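Local coordinates for protein replisome organizer (Bacillus phage SPP1, PDB 1NO1) that probably loads the replicative helicase during phage DNA replication and probably also inhibits it, at residues Asp5-Leu10 / Gly28-Trp33; Glu15-Arg20 / Asp51-Asn56. All coordinates share one frame; numbering follows the deposited sequence.

Contact 1: residues Asp5-Leu10 / Gly28-Trp33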
loop_
_atom_site.group_PDB
_atom_site.type_symbol
_atom_site.label_atom_id
_atom_site.label_comp_id
_atom_site.label_asym_id
_atom_site.label_seq_id
_atom_site.Cartn_x
_atom_site.Cartn_y
_atom_site.Cartn_z
ATOM N N ASP A 5 0.708 6.155 -8.876
ATOM C CA ASP A 5 -0.016 6.391 -7.639
ATOM C C ASP A 5 0.139 5.146 -6.723
ATOM O O ASP A 5 0.135 5.276 -5.514
ATOM C CB ASP A 5 -1.485 6.768 -7.906
ATOM C CG ASP A 5 -1.659 8.196 -8.451
ATOM O OD1 ASP A 5 -0.739 9.052 -8.337
ATOM O OD2 ASP A 5 -2.725 8.576 -9.003
ATOM N N VAL A 6 0.300 3.962 -7.312
ATOM C CA VAL A 6 0.553 2.732 -6.551
ATOM C C VAL A 6 1.948 2.787 -5.938
ATOM O O VAL A 6 2.162 2.368 -4.804
ATOM C CB VAL A 6 0.459 1.461 -7.443
ATOM C CG1 VAL A 6 0.806 0.187 -6.643
ATOM C CG2 VAL A 6 -0.938 1.318 -8.007
ATOM N N VAL A 7 2.909 3.303 -6.694
ATOM C CA VAL A 7 4.233 3.510 -6.147
ATOM C C VAL A 7 4.172 4.348 -4.842
ATOM O O VAL A 7 4.934 4.067 -3.898
ATOM C CB VAL A 7 5.171 4.188 -7.171
ATOM C CG1 VAL A 7 6.493 4.619 -6.527
ATOM C CG2 VAL A 7 5.424 3.277 -8.350
ATOM N N GLN A 8 3.301 5.364 -4.771
ATOM C CA GLN A 8 3.192 6.133 -3.524
ATOM C C GLN A 8 2.599 5.346 -2.371
ATOM O O GLN A 8 3.075 5.467 -1.267
ATOM C CB GLN A 8 2.298 7.364 -3.614
ATOM C CG GLN A 8 2.362 8.185 -4.819
ATOM C CD GLN A 8 1.892 9.616 -4.540
ATOM O OE1 GLN A 8 1.551 10.361 -5.482
ATOM N NE2 GLN A 8 1.888 10.017 -3.252
ATOM N N ILE A 9 1.513 4.611 -2.606
ATOM C CA ILE A 9 0.949 3.791 -1.548
ATOM C C ILE A 9 2.053 2.915 -0.949
ATOM O O ILE A 9 2.219 2.857 0.271
ATOM C CB ILE A 9 -0.161 2.898 -2.115
ATOM C CG1 ILE A 9 -1.345 3.764 -2.537
ATOM C CG2 ILE A 9 -0.597 1.841 -1.085
ATOM C CD1 ILE A 9 -1.975 4.478 -1.323
ATOM N N LEU A 10 2.851 2.270 -1.790
ATOM C CA LEU A 10 3.865 1.367 -1.242
ATOM C C LEU A 10 4.976 2.113 -0.473
ATOM O O LEU A 10 5.544 1.600 0.480
ATOM C CB LEU A 10 4.455 0.462 -2.326
ATOM C CG LEU A 10 3.500 -0.652 -2.802
ATOM C CD1 LEU A 10 3.921 -1.223 -4.146
ATOM C CD2 LEU A 10 3.366 -1.782 -1.763
ATOM N N GLY A 28 8.019 -5.631 -9.121
ATOM C CA GLY A 28 7.023 -6.694 -9.236
ATOM C C GLY A 28 5.815 -6.534 -8.317
ATOM O O GLY A 28 4.683 -6.801 -8.726
ATOM N N THR A 29 6.053 -6.102 -7.078
ATOM C CA THR A 29 4.980 -5.814 -6.144
ATOM C C THR A 29 4.115 -4.652 -6.653
ATOM O O THR A 29 2.887 -4.673 -6.501
ATOM C CB THR A 29 5.564 -5.514 -4.756
ATOM O OG1 THR A 29 6.017 -6.738 -4.156
ATOM C CG2 THR A 29 4.493 -5.031 -3.785
ATOM N N VAL A 30 4.741 -3.637 -7.254
ATOM C CA VAL A 30 3.974 -2.524 -7.802
ATOM C C VAL A 30 3.025 -3.044 -8.891
ATOM O O VAL A 30 1.823 -2.726 -8.920
ATOM C CB VAL A 30 4.885 -1.448 -8.452
ATOM C CG1 VAL A 30 4.063 -0.521 -9.301
ATOM C CG2 VAL A 30 5.626 -0.635 -7.393
ATOM N N LYS A 31 3.567 -3.870 -9.775
ATOM C CA LYS A 31 2.764 -4.395 -10.855
ATOM C C LYS A 31 1.566 -5.236 -10.353
ATOM O O LYS A 31 0.456 -5.103 -10.885
ATOM C CB LYS A 31 3.633 -5.156 -11.879
ATOM N N ALA A 32 1.777 -6.079 -9.343
ATOM C CA ALA A 32 0.698 -6.947 -8.860
ATOM C C ALA A 32 -0.366 -6.194 -8.037
ATOM O O ALA A 32 -1.561 -6.411 -8.236
ATOM C CB ALA A 32 1.262 -8.136 -8.068
ATOM N N TRP A 33 0.048 -5.314 -7.117
ATOM C CA TRP A 33 -0.934 -4.517 -6.363
ATOM C C TRP A 33 -1.801 -3.645 -7.340
ATOM O O TRP A 33 -3.015 -3.416 -7.122
ATOM C CB TRP A 33 -0.257 -3.693 -5.227
ATOM C CG TRP A 33 0.215 -4.486 -4.010
ATOM C CD1 TRP A 33 0.690 -5.795 -3.991
ATOM C CD2 TRP A 33 0.229 -4.049 -2.637
ATOM N NE1 TRP A 33 1.008 -6.161 -2.702
ATOM C CE2 TRP A 33 0.735 -5.117 -1.855
ATOM C CE3 TRP A 33 -0.129 -2.854 -1.986
ATOM C CZ2 TRP A 33 0.852 -5.046 -0.458
ATOM C CZ3 TRP A 33 0.025 -2.762 -0.586
ATOM C CH2 TRP A 33 0.509 -3.855 0.160
#
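One face of the Trp33 indole carries two methyl groups, one from each helix. Leu10 CD2 comes down over the six-membered ring in a CH-pi contact, 3.7 Å from the ring centroid and 16° off the normal, nearest CE3 and CZ3 and shifted a little toward the rim. Thr29 CG2, one helical turn before Trp33, lies 3.8 Å above the same face, also toward the rim. Val62, from a loop, touches the Trp33 side chain as well.

Leu10 makes the largest contribution from helix 3-16. Its CG is anti to the carbonyl carbon, and its two methyls share the opposing surface: CD2 takes the indole and CD1 sits 3.7 Å from Val30 CG2, with the methyl of Thr29 touching both. Both branches of Val30 touch helix 3-16. CG2, anti to the carbonyl carbon, meets Val7 CG2 at 4.0 Å as well as Leu10, and CG1, anti to the backbone N, lies 4.1 Å from Val7 CG2 and 4.3 Å from Val6 CG1. That Val6 methyl also rests 3.8 Å from the carbonyl O of Val30 and reaches Trp33 CB. Ile9 starts toward helix 26-37, but its end turns to Leu42, Ile45 and Met46 of helix 42-55.

The helices cross steeply, their directions 113° apart and the local axes 9.5 Å from each other, and the nearest CA atoms across the segments are those of Val7 and Val30. Branched aliphatic groups and one aromatic face make the join between the segments, which implies cohesion by dispersion and the burial of apolar surface rather than by directed polar bonds.

Contact 2: residues Glu15-Arg20 / Asp51-Asn56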
loop_
_atom_site.group_PDB
_atom_site.type_symbol
_atom_site.label_atom_id
_atom_site.label_comp_id
_atom_site.label_asym_id
_atom_site.label_seq_id
_atom_site.Cartn_x
_atom_site.Cartn_y
_atom_site.Cartn_z
ATOM N N GLU A 15 7.147 3.790 4.958
ATOM C CA GLU A 15 7.474 4.831 5.930
ATOM C C GLU A 15 6.904 4.461 7.313
ATOM O O GLU A 15 7.544 4.715 8.337
ATOM C CB GLU A 15 6.989 6.225 5.468
ATOM C CG GLU A 15 7.754 6.867 4.294
ATOM C CD GLU A 15 6.937 7.949 3.550
ATOM O OE1 GLU A 15 5.671 7.993 3.662
ATOM O OE2 GLU A 15 7.560 8.770 2.836
ATOM N N PHE A 16 5.705 3.875 7.335
ATOM C CA PHE A 16 5.034 3.466 8.566
ATOM C C PHE A 16 5.700 2.285 9.233
ATOM O O PHE A 16 5.616 2.176 10.454
ATOM C CB PHE A 16 3.569 3.061 8.317
ATOM C CG PHE A 16 2.582 4.188 8.446
ATOM C CD1 PHE A 16 1.805 4.568 7.367
ATOM C CD2 PHE A 16 2.429 4.862 9.643
ATOM C CE1 PHE A 16 0.918 5.624 7.471
ATOM C CE2 PHE A 16 1.508 5.894 9.757
ATOM C CZ PHE A 16 0.738 6.260 8.672
ATOM N N TYR A 17 6.322 1.394 8.453
ATOM C CA TYR A 17 6.936 0.168 9.000
ATOM C C TYR A 17 8.424 -0.049 8.704
ATOM O O TYR A 17 8.820 -1.079 8.134
ATOM C CB TYR A 17 6.141 -1.077 8.573
ATOM C CG TYR A 17 4.698 -1.076 9.061
ATOM C CD1 TYR A 17 3.691 -0.529 8.306
ATOM C CD2 TYR A 17 4.367 -1.627 10.304
ATOM C CE1 TYR A 17 2.360 -0.529 8.777
ATOM C CE2 TYR A 17 3.082 -1.656 10.770
ATOM C CZ TYR A 17 2.077 -1.090 10.031
ATOM O OH TYR A 17 0.785 -1.092 10.551
ATOM N N PRO A 18 9.262 0.870 9.164
ATOM C CA PRO A 18 10.707 0.777 8.953
ATOM C C PRO A 18 11.210 -0.611 9.315
ATOM O O PRO A 18 10.768 -1.167 10.316
ATOM C CB PRO A 18 11.273 1.784 9.952
ATOM C CG PRO A 18 10.220 2.782 10.144
ATOM C CD PRO A 18 8.891 2.040 9.974
ATOM N N GLY A 19 12.122 -1.154 8.515
ATOM C CA GLY A 19 12.648 -2.487 8.730
ATOM C C GLY A 19 11.714 -3.696 8.888
ATOM O O GLY A 19 12.160 -4.706 9.435
ATOM N N ARG A 20 10.456 -3.626 8.438
ATOM C CA ARG A 20 9.528 -4.768 8.550
ATOM C C ARG A 20 8.774 -5.047 7.255
ATOM O O ARG A 20 8.027 -6.028 7.150
ATOM C CB ARG A 20 8.482 -4.530 9.634
ATOM C CG ARG A 20 8.934 -4.848 11.047
ATOM C CD ARG A 20 7.819 -4.724 12.084
ATOM N NE ARG A 20 8.387 -4.633 13.428
ATOM C CZ ARG A 20 7.726 -4.941 14.526
ATOM N NH1 ARG A 20 6.454 -5.355 14.437
ATOM N NH2 ARG A 20 8.330 -4.826 15.701
ATOM N N ASP A 51 -5.750 4.667 8.956
ATOM C CA ASP A 51 -6.529 4.048 10.024
ATOM C C ASP A 51 -5.952 2.659 10.405
ATOM O O ASP A 51 -6.006 2.243 11.568
ATOM C CB ASP A 51 -8.015 3.959 9.649
ATOM C CG ASP A 51 -8.665 5.345 9.466
ATOM O OD1 ASP A 51 -8.239 6.309 10.157
ATOM O OD2 ASP A 51 -9.603 5.579 8.641
ATOM N N TYR A 52 -5.412 1.944 9.427
ATOM C CA TYR A 52 -4.835 0.633 9.654
ATOM C C TYR A 52 -3.579 0.687 10.545
ATOM O O TYR A 52 -3.401 -0.163 11.420
ATOM C CB TYR A 52 -4.536 -0.032 8.296
ATOM C CG TYR A 52 -3.862 -1.362 8.441
ATOM C CD1 TYR A 52 -4.607 -2.551 8.392
ATOM C CD2 TYR A 52 -2.478 -1.444 8.637
ATOM C CE1 TYR A 52 -3.992 -3.795 8.569
ATOM C CE2 TYR A 52 -1.854 -2.663 8.799
ATOM C CZ TYR A 52 -2.608 -3.847 8.782
ATOM O OH TYR A 52 -1.966 -5.084 8.913
ATOM N N ALA A 53 -2.720 1.690 10.366
ATOM C CA ALA A 53 -1.486 1.750 11.144
ATOM C C ALA A 53 -1.716 2.145 12.607
ATOM O O ALA A 53 -0.803 2.011 13.449
ATOM C CB ALA A 53 -0.456 2.776 10.497
ATOM N N LYS A 54 -2.878 2.712 12.918
ATOM C CA LYS A 54 -3.084 3.160 14.274
ATOM C C LYS A 54 -3.218 1.948 15.200
ATOM O O LYS A 54 -2.875 2.032 16.384
ATOM C CB LYS A 54 -4.276 4.158 14.390
ATOM N N VAL A 55 -3.625 0.799 14.650
ATOM C CA VAL A 55 -3.870 -0.358 15.510
ATOM C C VAL A 55 -3.190 -1.686 15.152
ATOM O O VAL A 55 -3.493 -2.684 15.757
ATOM C CB VAL A 55 -5.418 -0.622 15.658
ATOM C CG1 VAL A 55 -6.111 0.596 16.273
ATOM C CG2 VAL A 55 -6.067 -0.974 14.313
ATOM N N ASN A 56 -2.274 -1.714 14.195
ATOM C CA ASN A 56 -1.636 -2.950 13.780
ATOM C C ASN A 56 -0.119 -2.960 13.883
ATOM O O ASN A 56 0.530 -2.067 13.327
ATOM C CB ASN A 56 -1.977 -3.207 12.331
ATOM C CG ASN A 56 -3.363 -3.792 12.152
ATOM O OD1 ASN A 56 -3.567 -4.988 12.349
ATOM N ND2 ASN A 56 -4.311 -2.963 11.757
#
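The C-terminal parts of helix 3-16 and helix 42-55 meet here, within the small all-helical domain. Tyr17 is the first residue beyond helix 3-16 to abandon helical backbone angles, and a turn follows in which Arg20 N bonds back to Tyr17 O. Between the two helices, Phe16 and Tyr17 reach across as neighbouring aromatic arms with different partners.

Phe16 lays one ring face on the methyl of Ala53: CB stands 3.8 Å from the ring centroid, 16° off the normal, in a CH-pi contact displaced toward CD2 and CE2.

Tyr17 extends farther, its CG anti to the carbonyl carbon, and delivers its hydroxyl to the backbone of the other segment. OH donates to the carbonyl O of Asn56 at 3.0 Å, an acceptor lying in the plane of the phenol ring at its edge. Relative to the carbonyl, the donor stands above its plane, 37° out of it and not on a lone pair. The same OH touches Tyr52 CE2 at 3.5 Å, the two tyrosine side chains crossing at about a right angle, and Pro59 and Pro60 pack against Tyr17. Tyr52 has its own polar partner, its hydroxyl bonding to Phe58 O in the following loop.

Asn56 thus accepts through its backbone and donates through its side chain. With CG anti to the carbonyl carbon, its amide folds back over the centre of the Tyr52 ring, ND2 standing 3.2 Å above that face while giving a nearly straight bond (171°) to a lone pair of Tyr52 O, 3.0 Å away.

How the contacts relate
Helix 3-16 is common to both contacts. Its first half meets helix 26-37 in contact 1, and its C-terminal end with the following turn meets the end of helix 42-55 in contact 2. The centres lie about 17 Å apart on opposite sides of the chain's centre, and the nearest atoms are about 5 Å apart without touching. Along the chain the segments alternate: 5-10, 15-20, 28-33, 51-56. The first helix therefore binds both later helices, which follow each other in sequence, into one compact helical domain. Contact 1 lies deeper and is apolar, whereas contact 2 is nearer the surface and adds a hydrogen bond.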